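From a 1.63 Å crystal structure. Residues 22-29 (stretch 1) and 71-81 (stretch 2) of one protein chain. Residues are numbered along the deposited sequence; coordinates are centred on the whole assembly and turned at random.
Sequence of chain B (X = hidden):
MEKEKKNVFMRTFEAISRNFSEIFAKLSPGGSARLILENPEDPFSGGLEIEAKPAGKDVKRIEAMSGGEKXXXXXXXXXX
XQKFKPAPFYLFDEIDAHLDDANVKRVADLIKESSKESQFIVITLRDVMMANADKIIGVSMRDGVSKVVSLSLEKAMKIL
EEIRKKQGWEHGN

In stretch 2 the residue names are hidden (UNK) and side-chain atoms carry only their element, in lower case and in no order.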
# COMPACT_ATOMS: atom_id res chain seq x y z
N GLU B 22 -18.35 -11.89 -0.81
CA GLU B 22 -17.65 -13.17 -0.74
C GLU B 22 -16.39 -13.07 0.11
O GLU B 22 -16.12 -13.91 0.98
CB GLU B 22 -17.32 -13.68 -2.14
CG GLU B 22 -18.55 -14.05 -2.96
CD GLU B 22 -18.22 -14.47 -4.38
OE1 GLU B 22 -17.04 -14.42 -4.77
OE2 GLU B 22 -19.16 -14.83 -5.10
N ILE B 23 -15.62 -12.01 -0.11
CA ILE B 23 -14.38 -11.84 0.63
C ILE B 23 -14.63 -11.57 2.11
O ILE B 23 -13.93 -12.12 2.96
CB ILE B 23 -13.51 -10.72 0.01
CG1 ILE B 23 -13.08 -11.14 -1.40
CG2 ILE B 23 -12.29 -10.45 0.90
CD1 ILE B 23 -12.46 -10.02 -2.23
N PHE B 24 -15.62 -10.75 2.44
CA PHE B 24 -15.94 -10.50 3.84
C PHE B 24 -16.27 -11.80 4.57
O PHE B 24 -15.79 -12.04 5.67
CB PHE B 24 -17.10 -9.51 4.00
CG PHE B 24 -17.34 -9.10 5.42
CD1 PHE B 24 -16.73 -7.97 5.95
CD2 PHE B 24 -18.17 -9.86 6.24
CE1 PHE B 24 -16.96 -7.60 7.27
CE2 PHE B 24 -18.38 -9.50 7.55
CZ PHE B 24 -17.78 -8.37 8.07
N ALA B 25 -17.07 -12.65 3.92
CA ALA B 25 -17.48 -13.92 4.53
C ALA B 25 -16.28 -14.85 4.72
O ALA B 25 -16.22 -15.60 5.69
CB ALA B 25 -18.56 -14.60 3.68
N LYS B 26 -15.33 -14.79 3.79
CA LYS B 26 -14.09 -15.58 3.90
C LYS B 26 -13.23 -15.11 5.07
O LYS B 26 -12.74 -15.92 5.86
CB LYS B 26 -13.30 -15.47 2.59
CG LYS B 26 -12.10 -16.39 2.47
CD LYS B 26 -11.78 -16.65 0.99
CE LYS B 26 -11.55 -15.35 0.24
NZ LYS B 26 -11.17 -15.57 -1.19
N LEU B 27 -13.05 -13.80 5.18
CA LEU B 27 -12.20 -13.23 6.22
C LEU B 27 -12.82 -13.35 7.61
O LEU B 27 -12.11 -13.49 8.60
CB LEU B 27 -11.89 -11.76 5.92
CG LEU B 27 -11.03 -11.51 4.68
CD1 LEU B 27 -10.82 -10.00 4.49
CD2 LEU B 27 -9.68 -12.24 4.78
N SER B 28 -14.15 -13.29 7.67
CA SER B 28 -14.89 -13.46 8.93
C SER B 28 -15.89 -14.61 8.83
O SER B 28 -17.07 -14.39 8.59
CB SER B 28 -15.62 -12.17 9.30
OG SER B 28 -14.71 -11.14 9.60
N PRO B 29 -15.41 -15.85 9.01
CA PRO B 29 -16.31 -17.00 8.88
C PRO B 29 -17.56 -16.84 9.75
O PRO B 29 -17.46 -16.43 10.91
CB PRO B 29 -15.44 -18.17 9.37
CG PRO B 29 -14.03 -17.73 9.04
CD PRO B 29 -14.02 -16.24 9.29
N UNK B 71 -10.83 -3.02 10.39
CA UNK B 71 -9.72 -3.40 9.50
C UNK B 71 -10.18 -4.47 8.53
O UNK B 71 -9.92 -4.38 7.34
c UNK B 71 -8.53 -3.90 10.30
N UNK B 72 -10.88 -5.47 9.04
CA UNK B 72 -11.36 -6.55 8.17
C UNK B 72 -12.35 -6.05 7.14
O UNK B 72 -12.34 -6.49 6.00
c UNK B 72 -10.96 -8.52 9.74
c UNK B 72 -11.66 -9.61 10.54
c UNK B 72 -9.93 -9.12 8.79
c UNK B 72 -11.98 -7.67 8.98
N UNK B 73 -13.21 -5.13 7.54
CA UNK B 73 -14.19 -4.57 6.63
C UNK B 73 -13.49 -3.79 5.51
O UNK B 73 -13.82 -3.94 4.33
c UNK B 73 -16.22 -3.10 6.45
o UNK B 73 -15.85 -4.45 8.39
c UNK B 73 -15.18 -3.67 7.39
N UNK B 74 -12.52 -2.96 5.89
CA UNK B 74 -11.71 -2.17 4.96
C UNK B 74 -10.92 -3.08 4.03
O UNK B 74 -10.84 -2.82 2.83
c UNK B 74 -10.77 -1.26 5.72
N UNK B 75 -10.35 -4.15 4.58
CA UNK B 75 -9.57 -5.07 3.76
C UNK B 75 -10.44 -5.80 2.73
O UNK B 75 -10.05 -5.98 1.58
c UNK B 75 -6.48 -5.18 4.26
c UNK B 75 -7.58 -5.44 5.30
c UNK B 75 -7.06 -6.31 6.43
c UNK B 75 -8.80 -6.06 4.63
N UNK B 76 -11.64 -6.19 3.15
CA UNK B 76 -12.55 -6.85 2.22
C UNK B 76 -12.88 -5.92 1.06
O UNK B 76 -13.00 -6.35 -0.07
c UNK B 76 -13.82 -7.29 2.94
N UNK B 77 -12.99 -4.62 1.35
CA UNK B 77 -13.27 -3.66 0.30
C UNK B 77 -12.10 -3.49 -0.67
O UNK B 77 -12.28 -3.51 -1.89
c UNK B 77 -14.07 -1.26 -0.02
c UNK B 77 -13.31 -0.11 -0.17
c UNK B 77 -13.64 -2.31 0.95
c UNK B 77 -13.71 0.87 -1.07
c UNK B 77 -15.22 -1.41 -0.77
c UNK B 77 -15.61 -0.44 -1.66
c UNK B 77 -14.86 0.71 -1.81
N UNK B 78 -10.90 -3.35 -0.14
CA UNK B 78 -9.70 -3.19 -0.97
C UNK B 78 -9.55 -4.40 -1.89
O UNK B 78 -9.32 -4.27 -3.10
c UNK B 78 -7.16 -3.17 -0.98
c UNK B 78 -8.44 -3.06 -0.10
c UNK B 78 -8.46 -1.75 0.67
N UNK B 79 -9.69 -5.58 -1.30
CA UNK B 79 -9.55 -6.82 -2.07
C UNK B 79 -10.68 -7.08 -3.06
O UNK B 79 -10.46 -7.75 -4.08
c UNK B 79 -5.53 -8.70 -1.13
c UNK B 79 -5.12 -8.06 0.02
c UNK B 79 -7.81 -8.04 -0.70
c UNK B 79 -6.06 -7.40 0.81
c UNK B 79 -7.40 -7.39 0.44
c UNK B 79 -6.86 -8.67 -1.49
c UNK B 79 -9.25 -8.00 -1.14
N UNK B 80 -11.87 -6.54 -2.79
CA UNK B 80 -13.01 -6.63 -3.71
C UNK B 80 -12.69 -5.86 -4.99
O UNK B 80 -12.98 -6.31 -6.10
c UNK B 80 -14.30 -6.08 -3.05
N UNK B 81 -12.09 -4.69 -4.82
CA UNK B 81 -11.62 -3.92 -5.96
C UNK B 81 -10.49 -4.65 -6.67
O UNK B 81 -10.48 -4.76 -7.89
c UNK B 81 -11.91 -0.44 -4.21
c UNK B 81 -12.31 -1.77 -4.85
c UNK B 81 -10.63 -1.73 -6.69
c UNK B 81 -11.15 -2.52 -5.50

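Position 71 carries one side-chain carbon and nothing beyond it, out of reach of stretch 1; a lone CB makes it Ala71. At position 72 there are four carbons, forked at the second, and its CA-to-CB bond points toward stretch 1. One tip carbon lies 3.5 Å from Ser28 OG and the other 4.4 Å from Leu27 CB. A fork one carbon beyond CB is that of leucine, so this is Leu72, with chi1 in m and chi2 in t.

Position 73 has a CB bearing one oxygen and one carbon. The oxygen approaches the edge of the Phe24 ring, 3.5 Å from CE1. This branching identifies Thr73, whose OG1 is also hydrogen-bonded to a residue elsewhere in the structure. Position 74 again has a single carbon, out of reach of stretch 1, and is Ala74.

Four carbons forked at the second recur at position 75. Its CA-to-CB bond points sideways to stretch 1, and its CB is 4.4 Å from Leu27 CD1; the fork again marks leucine, Leu75. Position 76 has one carbon only, its CA-to-CB bond pointing toward stretch 1. This CB lies 4.1 Å from Ile23 CG2, 4.1 Å from Phe24 CB and 4.3 Å from Leu27 CD1; the residue is Ala76.

Position 77 shows one carbon followed by a six-carbon ring without a hydroxyl; its CA-to-CB bond points away from stretch 1, and the side chain makes no contact with it: Phe77. At position 78, a CB carrying two carbons, with no oxygen, makes no contact and defines Val78. Position 79 has another carbon-only six-membered ring beyond its CB. That CB sits 3.9 Å from Ile23 CD1, while the end of the side chain leads away; this is Phe79. A single carbon at position 80, 4.4 Å from Ile23 CD1, gives Ala80. Position 81 has four carbons forked at the first, one arm two carbons long; its CA-to-CB bond points away from stretch 1, and the side chain makes no contact with it. It is Ile81.

The two helices run at 137° between their N-to-C directions, and their axes approach to 8.8 Å. At the small side chain of Ala76 the backbones are close, with Phe24 CA 5.2 Å from Ala76 CA, and Ile23 CG2 reaches Ala76 CA itself at 3.8 Å. Ile23, Phe24 and Leu27 thus gather around one methyl group, while Ile23 CD1 extends to the backbone of the next turn, 3.5 Å from Phe79 C. No hydrogen bond crosses between the stretches; apolar packing dominates the 404 Å² buried in total, with Thr73 and Ser28 contributing polar atoms.

Stretch 2 (71-81) ALTALAFVFAI
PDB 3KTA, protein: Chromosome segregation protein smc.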